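Local atomic coordinates of MAU2 chromatid cohesion factor homolog (Saccharomyces cerevisiae, PDB entry 4XDN), a protein that forms a complex with SCC2 that is required for the association of cohesin with chromosomes, and so takes part in sister chromatid cohesion. Residues S211-K214 with W215-N218. Sequence-based numbering, arbitrary orientation.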
loop_
_atom_site.group_PDB
_atom_site.type_symbol
_atom_site.label_atom_id
_atom_site.label_comp_id
_atom_site.label_asym_id
_atom_site.label_seq_id
_atom_site.Cartn_x
_atom_site.Cartn_y
_atom_site.Cartn_z
ATOM N N SER A 211 -5.540 26.075 0.475
ATOM C CA SER A 211 -4.662 26.199 -0.682
ATOM C C SER A 211 -4.396 24.821 -1.275
ATOM O O SER A 211 -4.457 23.810 -0.573
ATOM C CB SER A 211 -3.341 26.870 -0.295
ATOM O OG SER A 211 -2.567 26.033 0.547
ATOM N N GLN A 212 -4.105 24.789 -2.571
ATOM C CA GLN A 212 -3.778 23.546 -3.260
ATOM C C GLN A 212 -2.582 22.869 -2.606
ATOM O O GLN A 212 -2.529 21.644 -2.484
ATOM C CB GLN A 212 -3.487 23.820 -4.737
ATOM C CG GLN A 212 -3.051 22.602 -5.529
ATOM C CD GLN A 212 -2.827 22.915 -6.992
ATOM O OE1 GLN A 212 -2.205 23.922 -7.334
ATOM N NE2 GLN A 212 -3.341 22.058 -7.868
ATOM N N TRP A 213 -1.627 23.685 -2.179
ATOM C CA TRP A 213 -0.403 23.196 -1.565
ATOM C C TRP A 213 -0.682 22.474 -0.247
ATOM O O TRP A 213 -0.187 21.369 -0.027
ATOM C CB TRP A 213 0.564 24.364 -1.351
ATOM C CG TRP A 213 1.842 24.004 -0.656
ATOM C CD1 TRP A 213 2.353 24.592 0.462
ATOM C CD2 TRP A 213 2.776 22.983 -1.034
ATOM N NE1 TRP A 213 3.544 24.002 0.805
ATOM C CE2 TRP A 213 3.826 23.013 -0.098
ATOM C CE3 TRP A 213 2.825 22.048 -2.072
ATOM C CZ2 TRP A 213 4.912 22.142 -0.164
ATOM C CZ3 TRP A 213 3.904 21.185 -2.135
ATOM C CH2 TRP A 213 4.933 21.239 -1.188
ATOM N N LYS A 214 -1.479 23.084 0.624
ATOM C CA LYS A 214 -1.784 22.471 1.913
ATOM C C LYS A 214 -2.573 21.179 1.739
ATOM O O LYS A 214 -2.266 20.168 2.365
ATOM C CB LYS A 214 -2.566 23.429 2.812
ATOM C CG LYS A 214 -2.995 22.785 4.124
ATOM C CD LYS A 214 -3.480 23.794 5.151
ATOM C CE LYS A 214 -3.775 23.098 6.472
ATOM N NZ LYS A 214 -4.258 24.028 7.526
ATOM N N TRP A 215 -3.594 21.223 0.890
ATOM C CA TRP A 215 -4.425 20.054 0.638
ATOM C C TRP A 215 -3.618 18.928 0.003
ATOM O O TRP A 215 -3.887 17.755 0.249
ATOM C CB TRP A 215 -5.612 20.424 -0.255
ATOM C CG TRP A 215 -6.804 20.935 0.509
ATOM C CD1 TRP A 215 -7.249 20.495 1.723
ATOM C CD2 TRP A 215 -7.699 21.982 0.111
ATOM N NE1 TRP A 215 -8.365 21.200 2.103
ATOM C CE2 TRP A 215 -8.659 22.121 1.134
ATOM C CE3 TRP A 215 -7.780 22.816 -1.009
ATOM C CZ2 TRP A 215 -9.692 23.055 1.067
ATOM C CZ3 TRP A 215 -8.804 23.745 -1.072
ATOM C CH2 TRP A 215 -9.746 23.856 -0.041
ATOM N N PHE A 216 -2.626 19.283 -0.805
ATOM C CA PHE A 216 -1.729 18.282 -1.367
ATOM C C PHE A 216 -0.928 17.599 -0.262
ATOM O O PHE A 216 -0.839 16.375 -0.211
ATOM C CB PHE A 216 -0.774 18.909 -2.381
ATOM C CG PHE A 216 0.430 18.060 -2.671
ATOM C CD1 PHE A 216 0.308 16.892 -3.407
ATOM C CD2 PHE A 216 1.678 18.420 -2.196
ATOM C CE1 PHE A 216 1.412 16.102 -3.668
ATOM C CE2 PHE A 216 2.785 17.633 -2.454
ATOM C CZ PHE A 216 2.650 16.471 -3.191
ATOM N N LEU A 217 -0.343 18.403 0.619
ATOM C CA LEU A 217 0.463 17.881 1.716
ATOM C C LEU A 217 -0.373 17.022 2.651
ATOM O O LEU A 217 0.110 16.030 3.193
ATOM C CB LEU A 217 1.101 19.025 2.500
ATOM C CG LEU A 217 2.148 19.846 1.750
ATOM C CD1 LEU A 217 2.466 21.101 2.538
ATOM C CD2 LEU A 217 3.403 19.025 1.503
ATOM N N ASN A 218 -1.628 17.407 2.839
ATOM C CA ASN A 218 -2.519 16.659 3.710
ATOM C C ASN A 218 -2.847 15.295 3.110
ATOM O O ASN A 218 -3.036 14.321 3.834
ATOM C CB ASN A 218 -3.802 17.447 3.970
ATOM C CG ASN A 218 -4.727 16.743 4.937
ATOM O OD1 ASN A 218 -4.447 16.663 6.132
ATOM N ND2 ASN A 218 -5.837 16.225 4.426
#
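The N-terminal turns of helix 212-228, opened by a serine N-cap, bring Trp-213 against Phe-216 and Leu-217, three and four residues on in the continuous run 211-218. Ser-211 takes the N-cap position: its OG accepts the amide of Lys-214 at 3.1 Å from N, while the same hydroxyl also bonds to Arg-208 O. Ser-211 O then receives Trp-215 N over 3.1 Å in a nearly straight bond (173° at the hydrogen), the first of four i+4 to i backbone bonds within 211-218, the fourth running from Asn-218 N to Lys-214 O.

On one flank Trp-213 has CG anti to the backbone N (chi1 177°), which lets the indole lean along the helix toward the following turn. Leu-217 CD1 sits over one face of this indole, 3.7 Å from the centroid of the five-membered ring, a CH-pi contact, and Leu-217 CD2 reaches the benzo carbons CZ2 and CH2. Phe-216 meets the six-membered ring differently: the planes are near parallel at 26° but slid so far that they barely overlap, and Phe-216 CD2 comes to 3.6 Å from Trp-213 CZ3.

The far side of the turn carries Trp-215, whose indole packs back against the N-cap residue, with Ser-211 N over one face, CE3 3.5 Å from Ser-211 O, and NE1 bonded to Ser-242 OG. Ile-299 of strand 297-302 touches both Trp-213 and Phe-216, and Phe-216 also packs on an apolar side chain of another protein. Dispersion and CH-pi contacts thus hold the buried Trp-213 indole by its carbon surface, while its single N-H is satisfied by Ser-177 OG from another helix.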